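Local coordinates for protein-glutamine gamma-glutamyltransferase 2 (Pagrus major, PDB 1G0D) that probably catalyses calcium-dependent acyl transfer from peptide-bound glutamine to primary amines such as protein lysines, cross-linking or aminating proteins, at residues Asn295-Leu306 and Pro388-Ala396; Ala375-Val383 and Arg450-Arg458. All coordinates share one frame; numbering follows the deposited sequence.

Interaction 1: residues Asn295-Leu306 and Pro388-Ala396; sequences NFASAHDVDGNL and PFVFAEVNA
Beside the catalytic site of the transglutaminase core, the loop leaving strand 290-298 wraps over helix 387-395, and E393 of that helix bonds H300 through its carboxylate and A299 through its carbonyl. The E393 side chain leaves with CG anti to the backbone N (chi1 171°) and bends at chi2, which presents the syn lone pair of OE2 to H300 ND1 at 3.3 Å. The oxygen sits at the edge of the imidazole, nearly in its plane, while ring and carboxylate planes are 39° apart. N295 lies antiparallel to the glutamate side chain, and its ND2 makes a weak bond to the carbonyl E393 O. The same carbonyl takes the firmer bond, from A299 N at 2.9 Å. S298 OG is modelled implausibly close to E393 OE1, so a further weak bond from N295 ND2 to OE1 is doubtful. This cluster is placed to form a second shell behind the papain-like Cys-His-Asp site: S298 and E393 touch the active-site H332, and H300 meets both H332 and W329 with its ring. With H300 cut back to an alanine, E393 OE2 would probably lose its N-H partner and a gap open beside H332. Past H300, two overlapping turns, type I from H300 to D303 and type I' from V302 to N305, bring G304 CA over the face of F389, 4.2 Å from the ring centroid. Methyl groups fill the middle: A299 CB meets A396 CB at 3.5 Å, and V302 CG1 lies near A392 and A396. L306 CD1 packs on A392 CB at 3.7 Å and lies 4.0 Å from F391 CD1 at the ring edge.

Interaction 2: residues Ala375-Val383 and Arg450-Arg458; sequences AIKEGNLGV and REVYKKAGR
V452 and K455 of helix 447-456 grip the C-terminal end of helix 373-378 at E378 and G379, while A456 meets the chain just beyond. The apolar part is methyl against backbone. V452 CG1, anti to its own backbone N (chi1 171°), presses on the peptide leaving the helix, 3.4 Å from G379 N, and its CG2 lies beside the carbonyls K377 O and E378 O. G379 closes the helix as a Schellman motif, with N380 N bonded back to A375 O at 2.7 Å and G379 N to I376 O. Its positive phi favours glycine, and a side chain pointing from here would run into V452 CG1. Further on, L381 CD2 reaches over A456, 4.0 Å from A456 CB and 3.5 Å from A456 O, and A456 CB also lies against G379 O. The polar part across the contact rests on K455. Its chain is extended beyond CG and runs alongside the G379 and E378 carbonyls, ending with NZ 3.0 Å from E378 O. The ammonium stands above the carbonyl plane, 44° out of it. The E378 carboxylate is taken up by Y442 OH and, in a salt bridge, by K448 near the start of helix 447-456. Within the loop, N380 OD1 accepts from G382 N at 2.7 Å, an Asx turn that shapes the chain after the helix. The K455 charge near E378 O would probably interact favourably with the carbonyl end of the short helix 373-378, though solvent around the exposed lysine should weaken the effect.

How the interactions relate
The two contacts lie with centres about 13 Å apart, on the same side of the chain's centre, and their segments alternate: 295-306, 375-383, 388-396, then 450-458. Helices 373-378 and 387-395 are successive. Helix 387-395 lies between the loop of interaction 1 and the helix pair of interaction 2: V390, F391 and V394 pack on I376, and F391 also on V452, Y453 and A456. N395 OD1 and O probably accept bonds from Y453 OH and R458 NH2, tying the helix end to 450-458. Because N395 and E449, in helix 447-456, are calcium ligands by similarity, interaction 2 lies near that probable site and interaction 1 spans from it toward the catalytic residues.

Interaction 1: residues Asn295-Leu306 and Pro388-Ala396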
loop_
_atom_site.group_PDB
_atom_site.type_symbol
_atom_site.label_atom_id
_atom_site.label_comp_id
_atom_site.label_asym_id
_atom_site.label_seq_id
_atom_site.Cartn_x
_atom_site.Cartn_y
_atom_site.Cartn_z
ATOM N N ASN A 295 -1.470 -7.403 7.018
ATOM C CA ASN A 295 -1.623 -8.086 8.295
ATOM C C ASN A 295 -2.840 -8.961 8.238
ATOM O O ASN A 295 -3.901 -8.483 7.844
ATOM C CB ASN A 295 -1.835 -7.048 9.373
ATOM C CG ASN A 295 -1.825 -7.633 10.747
ATOM O OD1 ASN A 295 -1.167 -8.642 10.990
ATOM N ND2 ASN A 295 -2.556 -7.006 11.671
ATOM N N PHE A 296 -2.737 -10.230 8.598
ATOM C CA PHE A 296 -3.944 -11.055 8.569
ATOM C C PHE A 296 -4.491 -11.138 10.002
ATOM O O PHE A 296 -3.725 -11.220 10.952
ATOM C CB PHE A 296 -3.630 -12.413 7.957
ATOM C CG PHE A 296 -3.373 -12.338 6.458
ATOM C CD1 PHE A 296 -4.435 -12.323 5.552
ATOM C CD2 PHE A 296 -2.075 -12.272 5.956
ATOM C CE1 PHE A 296 -4.212 -12.235 4.162
ATOM C CE2 PHE A 296 -1.841 -12.183 4.556
ATOM C CZ PHE A 296 -2.915 -12.166 3.667
ATOM N N ALA A 297 -5.817 -11.087 10.157
ATOM C CA ALA A 297 -6.449 -11.066 11.481
ATOM C C ALA A 297 -5.974 -9.735 12.114
ATOM O O ALA A 297 -5.179 -9.684 13.062
ATOM C CB ALA A 297 -6.012 -12.290 12.325
ATOM N N SER A 298 -6.475 -8.646 11.544
ATOM C CA SER A 298 -6.111 -7.314 11.974
ATOM C C SER A 298 -6.954 -6.682 13.046
ATOM O O SER A 298 -8.115 -6.422 12.837
ATOM C CB SER A 298 -6.138 -6.394 10.780
ATOM O OG SER A 298 -4.831 -5.943 10.516
ATOM N N ALA A 299 -6.366 -6.395 14.192
ATOM C CA ALA A 299 -7.122 -5.730 15.245
ATOM C C ALA A 299 -7.258 -4.218 14.994
ATOM O O ALA A 299 -6.980 -3.389 15.871
ATOM C CB ALA A 299 -6.473 -5.970 16.570
ATOM N N HIS A 300 -7.718 -3.858 13.803
ATOM C CA HIS A 300 -7.902 -2.443 13.475
ATOM C C HIS A 300 -9.041 -1.784 14.253
ATOM O O HIS A 300 -8.942 -0.644 14.713
ATOM C CB HIS A 300 -8.210 -2.285 12.001
ATOM C CG HIS A 300 -8.179 -0.867 11.558
ATOM N ND1 HIS A 300 -7.036 -0.096 11.627
ATOM C CD2 HIS A 300 -9.146 -0.066 11.057
ATOM C CE1 HIS A 300 -7.303 1.120 11.186
ATOM N NE2 HIS A 300 -8.576 1.165 10.835
ATOM N N ASP A 301 -10.138 -2.534 14.320
ATOM C CA ASP A 301 -11.423 -2.215 14.964
ATOM C C ASP A 301 -11.387 -1.780 16.424
ATOM O O ASP A 301 -12.201 -0.979 16.872
ATOM C CB ASP A 301 -12.267 -3.470 14.918
ATOM C CG ASP A 301 -11.482 -4.708 15.414
ATOM O OD1 ASP A 301 -10.721 -5.275 14.605
ATOM O OD2 ASP A 301 -11.610 -5.113 16.603
ATOM N N VAL A 302 -10.465 -2.398 17.146
ATOM C CA VAL A 302 -10.217 -2.244 18.570
ATOM C C VAL A 302 -9.913 -0.801 19.056
ATOM O O VAL A 302 -10.050 -0.459 20.243
ATOM C CB VAL A 302 -9.105 -3.291 18.901
ATOM C CG1 VAL A 302 -7.923 -2.677 19.563
ATOM C CG2 VAL A 302 -9.705 -4.418 19.677
ATOM N N ASP A 303 -9.521 0.065 18.127
ATOM C CA ASP A 303 -9.231 1.431 18.502
ATOM C C ASP A 303 -8.202 1.534 19.639
ATOM O O ASP A 303 -8.428 2.157 20.688
ATOM C CB ASP A 303 -10.509 2.129 18.907
ATOM C CG ASP A 303 -10.388 3.625 18.823
ATOM O OD1 ASP A 303 -10.006 4.126 17.732
ATOM O OD2 ASP A 303 -10.668 4.295 19.851
ATOM N N GLY A 304 -7.065 0.892 19.423
ATOM C CA GLY A 304 -6.005 0.969 20.391
ATOM C C GLY A 304 -6.113 0.220 21.684
ATOM O O GLY A 304 -5.151 0.251 22.422
ATOM N N ASN A 305 -7.223 -0.442 21.972
ATOM C CA ASN A 305 -7.331 -1.179 23.222
ATOM C C ASN A 305 -6.786 -2.582 23.171
ATOM O O ASN A 305 -7.213 -3.393 22.373
ATOM C CB ASN A 305 -8.765 -1.219 23.663
ATOM C CG ASN A 305 -9.185 0.067 24.223
ATOM O OD1 ASN A 305 -8.922 0.349 25.384
ATOM N ND2 ASN A 305 -9.812 0.901 23.396
ATOM N N LEU A 306 -5.870 -2.888 24.068
ATOM C CA LEU A 306 -5.229 -4.196 24.067
ATOM C C LEU A 306 -6.069 -5.303 24.686
ATOM O O LEU A 306 -5.688 -6.479 24.651
ATOM C CB LEU A 306 -3.865 -4.089 24.766
ATOM C CG LEU A 306 -2.582 -3.690 24.012
ATOM C CD1 LEU A 306 -2.876 -3.154 22.638
ATOM C CD2 LEU A 306 -1.839 -2.655 24.808
ATOM N N PRO A 388 0.796 2.955 20.142
ATOM C CA PRO A 388 -0.246 2.133 20.793
ATOM C C PRO A 388 -1.209 1.545 19.813
ATOM O O PRO A 388 -1.604 0.386 19.930
ATOM C CB PRO A 388 -0.944 3.098 21.752
ATOM C CG PRO A 388 0.041 4.167 21.990
ATOM C CD PRO A 388 0.752 4.337 20.666
ATOM N N PHE A 389 -1.580 2.349 18.832
ATOM C CA PHE A 389 -2.510 1.907 17.826
ATOM C C PHE A 389 -1.929 0.876 16.942
ATOM O O PHE A 389 -2.625 -0.069 16.579
ATOM C CB PHE A 389 -2.985 3.062 16.977
ATOM C CG PHE A 389 -4.014 3.858 17.651
ATOM C CD1 PHE A 389 -3.649 4.885 18.526
ATOM C CD2 PHE A 389 -5.348 3.509 17.538
ATOM C CE1 PHE A 389 -4.604 5.536 19.287
ATOM C CE2 PHE A 389 -6.307 4.167 18.299
ATOM C CZ PHE A 389 -5.932 5.174 19.172
ATOM N N VAL A 390 -0.657 1.047 16.583
ATOM C CA VAL A 390 0.009 0.087 15.712
ATOM C C VAL A 390 0.385 -1.191 16.461
ATOM O O VAL A 390 0.422 -2.261 15.885
ATOM C CB VAL A 390 1.259 0.683 15.072
ATOM C CG1 VAL A 390 1.984 -0.421 14.241
ATOM C CG2 VAL A 390 0.861 1.911 14.225
ATOM N N PHE A 391 0.634 -1.081 17.755
ATOM C CA PHE A 391 0.943 -2.260 18.551
ATOM C C PHE A 391 -0.373 -3.072 18.728
ATOM O O PHE A 391 -0.351 -4.301 18.772
ATOM C CB PHE A 391 1.506 -1.813 19.910
ATOM C CG PHE A 391 1.900 -2.948 20.819
ATOM C CD1 PHE A 391 0.961 -3.567 21.641
ATOM C CD2 PHE A 391 3.203 -3.402 20.860
ATOM C CE1 PHE A 391 1.323 -4.612 22.481
ATOM C CE2 PHE A 391 3.569 -4.454 21.705
ATOM C CZ PHE A 391 2.629 -5.055 22.506
ATOM N N ALA A 392 -1.523 -2.392 18.809
ATOM C CA ALA A 392 -2.818 -3.075 19.000
ATOM C C ALA A 392 -3.207 -3.855 17.785
ATOM O O ALA A 392 -3.701 -4.971 17.860
ATOM C CB ALA A 392 -3.913 -2.074 19.303
ATOM N N GLU A 393 -2.993 -3.227 16.648
ATOM C CA GLU A 393 -3.306 -3.802 15.352
ATOM C C GLU A 393 -2.815 -5.241 15.185
ATOM O O GLU A 393 -3.460 -6.103 14.592
ATOM C CB GLU A 393 -2.656 -2.907 14.290
ATOM C CG GLU A 393 -2.686 -3.443 12.891
ATOM C CD GLU A 393 -4.019 -3.219 12.250
ATOM O OE1 GLU A 393 -4.501 -4.167 11.594
ATOM O OE2 GLU A 393 -4.583 -2.098 12.409
ATOM N N VAL A 394 -1.658 -5.473 15.761
ATOM C CA VAL A 394 -0.938 -6.711 15.652
ATOM C C VAL A 394 -0.924 -7.534 16.976
ATOM O O VAL A 394 -0.576 -8.712 16.964
ATOM C CB VAL A 394 0.479 -6.250 15.117
ATOM C CG1 VAL A 394 1.528 -6.403 16.147
ATOM C CG2 VAL A 394 0.805 -6.902 13.857
ATOM N N ASN A 395 -1.361 -6.940 18.091
ATOM C CA ASN A 395 -1.347 -7.610 19.399
ATOM C C ASN A 395 -2.609 -7.649 20.267
ATOM O O ASN A 395 -2.643 -8.389 21.245
ATOM C CB ASN A 395 -0.269 -6.979 20.254
ATOM C CG ASN A 395 1.110 -7.376 19.819
ATOM O OD1 ASN A 395 1.373 -8.546 19.610
ATOM N ND2 ASN A 395 2.002 -6.406 19.671
ATOM N N ALA A 396 -3.631 -6.856 19.942
ATOM C CA ALA A 396 -4.866 -6.789 20.749
ATOM C C ALA A 396 -5.454 -8.132 21.171
ATOM O O ALA A 396 -5.515 -9.049 20.358
ATOM C CB ALA A 396 -5.950 -5.971 20.005
HETATM O O HOH W 1 -2.524 -0.134 23.166
#

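Interaction 2: residues Ala375-Val383 and Arg450-Arg458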
loop_
_atom_site.group_PDB
_atom_site.type_symbol
_atom_site.label_atom_id
_atom_site.label_comp_id
_atom_site.label_asym_id
_atom_site.label_seq_id
_atom_site.Cartn_x
_atom_site.Cartn_y
_atom_site.Cartn_z
ATOM N N ALA A 375 9.748 -0.454 17.746
ATOM C CA ALA A 375 9.063 -0.027 18.964
ATOM C C ALA A 375 7.911 -0.980 19.145
ATOM O O ALA A 375 7.497 -1.259 20.258
ATOM C CB ALA A 375 8.543 1.384 18.830
ATOM N N ILE A 376 7.379 -1.490 18.049
ATOM C CA ILE A 376 6.289 -2.453 18.162
ATOM C C ILE A 376 6.867 -3.770 18.699
ATOM O O ILE A 376 6.411 -4.301 19.722
ATOM C CB ILE A 376 5.590 -2.706 16.784
ATOM C CG1 ILE A 376 5.032 -1.385 16.218
ATOM C CG2 ILE A 376 4.488 -3.733 16.942
ATOM C CD1 ILE A 376 4.110 -0.677 17.155
ATOM N N LYS A 377 7.891 -4.282 18.027
ATOM C CA LYS A 377 8.513 -5.538 18.442
ATOM C C LYS A 377 8.878 -5.566 19.911
ATOM O O LYS A 377 8.616 -6.551 20.595
ATOM C CB LYS A 377 9.779 -5.786 17.634
ATOM C CG LYS A 377 9.993 -7.207 17.174
ATOM C CD LYS A 377 10.327 -8.095 18.320
ATOM C CE LYS A 377 10.535 -9.535 17.853
ATOM N NZ LYS A 377 11.597 -9.618 16.815
ATOM N N GLU A 378 9.474 -4.486 20.395
ATOM C CA GLU A 378 9.917 -4.430 21.783
ATOM C C GLU A 378 8.909 -3.873 22.778
ATOM O O GLU A 378 9.162 -3.848 23.987
ATOM C CB GLU A 378 11.229 -3.645 21.860
ATOM C CG GLU A 378 12.457 -4.360 21.250
ATOM C CD GLU A 378 12.533 -5.864 21.566
ATOM O OE1 GLU A 378 12.756 -6.651 20.623
ATOM O OE2 GLU A 378 12.381 -6.276 22.743
ATOM N N GLY A 379 7.770 -3.431 22.254
ATOM C CA GLY A 379 6.710 -2.898 23.078
ATOM C C GLY A 379 6.906 -1.500 23.622
ATOM O O GLY A 379 6.466 -1.223 24.724
ATOM N N ASN A 380 7.571 -0.605 22.908
ATOM C CA ASN A 380 7.709 0.743 23.447
ATOM C C ASN A 380 6.635 1.589 22.805
ATOM O O ASN A 380 6.761 2.016 21.671
ATOM C CB ASN A 380 9.061 1.325 23.121
ATOM C CG ASN A 380 9.134 2.802 23.420
ATOM O OD1 ASN A 380 8.251 3.355 24.081
ATOM N ND2 ASN A 380 10.192 3.461 22.929
ATOM N N LEU A 381 5.561 1.826 23.534
ATOM C CA LEU A 381 4.450 2.592 23.009
ATOM C C LEU A 381 4.670 4.072 23.246
ATOM O O LEU A 381 3.850 4.874 22.859
ATOM C CB LEU A 381 3.162 2.166 23.700
ATOM C CG LEU A 381 2.386 0.923 23.256
ATOM C CD1 LEU A 381 3.312 -0.143 22.768
ATOM C CD2 LEU A 381 1.555 0.395 24.421
ATOM N N GLY A 382 5.786 4.452 23.851
ATOM C CA GLY A 382 6.009 5.864 24.135
ATOM C C GLY A 382 6.619 6.796 23.094
ATOM O O GLY A 382 6.807 7.983 23.370
ATOM N N VAL A 383 6.910 6.292 21.901
ATOM C CA VAL A 383 7.526 7.107 20.857
ATOM C C VAL A 383 6.543 7.520 19.791
ATOM O O VAL A 383 5.584 6.803 19.528
ATOM C CB VAL A 383 8.682 6.346 20.160
ATOM C CG1 VAL A 383 9.809 6.179 21.117
ATOM C CG2 VAL A 383 8.241 4.970 19.690
ATOM N N ARG A 450 6.194 -12.717 26.523
ATOM C CA ARG A 450 5.608 -12.416 27.835
ATOM C C ARG A 450 6.147 -11.140 28.470
ATOM O O ARG A 450 5.416 -10.410 29.114
ATOM C CB ARG A 450 5.814 -13.553 28.851
ATOM C CG ARG A 450 5.327 -13.150 30.263
ATOM C CD ARG A 450 5.015 -14.317 31.217
ATOM N NE ARG A 450 3.940 -15.184 30.728
ATOM C CZ ARG A 450 2.759 -15.350 31.324
ATOM N NH1 ARG A 450 2.482 -14.708 32.452
ATOM N NH2 ARG A 450 1.847 -16.161 30.775
ATOM N N GLU A 451 7.414 -10.844 28.310
ATOM C CA GLU A 451 7.856 -9.654 28.962
ATOM C C GLU A 451 7.548 -8.392 28.191
ATOM O O GLU A 451 7.570 -7.315 28.774
ATOM C CB GLU A 451 9.333 -9.753 29.308
ATOM C CG GLU A 451 10.227 -10.108 28.145
ATOM C CD GLU A 451 11.599 -10.617 28.593
ATOM O OE1 GLU A 451 11.624 -11.655 29.301
ATOM O OE2 GLU A 451 12.636 -9.986 28.236
ATOM N N VAL A 452 7.249 -8.484 26.893
ATOM C CA VAL A 452 6.913 -7.276 26.123
ATOM C C VAL A 452 5.450 -6.939 26.332
ATOM O O VAL A 452 5.081 -5.781 26.428
ATOM C CB VAL A 452 7.174 -7.454 24.584
ATOM C CG1 VAL A 452 6.599 -6.274 23.803
ATOM C CG2 VAL A 452 8.692 -7.536 24.327
ATOM N N TYR A 453 4.619 -7.968 26.391
ATOM C CA TYR A 453 3.189 -7.801 26.615
ATOM C C TYR A 453 3.028 -7.240 28.002
ATOM O O TYR A 453 2.164 -6.407 28.244
ATOM C CB TYR A 453 2.488 -9.147 26.554
ATOM C CG TYR A 453 2.090 -9.507 25.162
ATOM C CD1 TYR A 453 2.390 -8.654 24.086
ATOM C CD2 TYR A 453 1.391 -10.666 24.906
ATOM C CE1 TYR A 453 2.000 -8.956 22.779
ATOM C CE2 TYR A 453 0.989 -10.987 23.609
ATOM C CZ TYR A 453 1.300 -10.127 22.549
ATOM O OH TYR A 453 0.931 -10.458 21.263
ATOM N N LYS A 454 3.868 -7.713 28.915
ATOM C CA LYS A 454 3.819 -7.257 30.290
ATOM C C LYS A 454 4.156 -5.773 30.297
ATOM O O LYS A 454 3.422 -4.952 30.822
ATOM C CB LYS A 454 4.809 -8.055 31.149
ATOM C CG LYS A 454 4.314 -9.460 31.593
ATOM C CD LYS A 454 5.127 -10.007 32.818
ATOM C CE LYS A 454 6.319 -10.965 32.435
ATOM N NZ LYS A 454 7.689 -10.340 32.160
ATOM N N LYS A 455 5.268 -5.430 29.692
ATOM C CA LYS A 455 5.685 -4.040 29.608
ATOM C C LYS A 455 4.645 -3.104 28.937
ATOM O O LYS A 455 4.338 -2.030 29.430
ATOM C CB LYS A 455 7.009 -4.021 28.836
ATOM C CG LYS A 455 7.506 -2.673 28.349
ATOM C CD LYS A 455 8.799 -2.872 27.575
ATOM C CE LYS A 455 9.473 -1.564 27.178
ATOM N NZ LYS A 455 10.279 -1.837 25.937
ATOM N N ALA A 456 4.084 -3.539 27.818
ATOM C CA ALA A 456 3.167 -2.703 27.068
ATOM C C ALA A 456 1.716 -2.691 27.515
ATOM O O ALA A 456 0.910 -1.857 27.043
ATOM C CB ALA A 456 3.255 -3.083 25.607
ATOM N N GLY A 457 1.372 -3.621 28.398
ATOM C CA GLY A 457 0.002 -3.691 28.871
ATOM C C GLY A 457 -0.907 -4.654 28.114
ATOM O O GLY A 457 -2.133 -4.494 28.156
ATOM N N ARG A 458 -0.341 -5.635 27.407
ATOM C CA ARG A 458 -1.155 -6.616 26.683
ATOM C C ARG A 458 -1.458 -7.656 27.730
ATOM O O ARG A 458 -0.511 -8.194 28.313
ATOM C CB ARG A 458 -0.336 -7.270 25.580
ATOM C CG ARG A 458 -1.042 -7.390 24.270
ATOM C CD ARG A 458 -2.423 -7.933 24.432
ATOM N NE ARG A 458 -2.437 -9.243 25.053
ATOM C CZ ARG A 458 -2.449 -10.390 24.382
ATOM N NH1 ARG A 458 -2.462 -11.529 25.044
ATOM N NH2 ARG A 458 -2.440 -10.409 23.058
#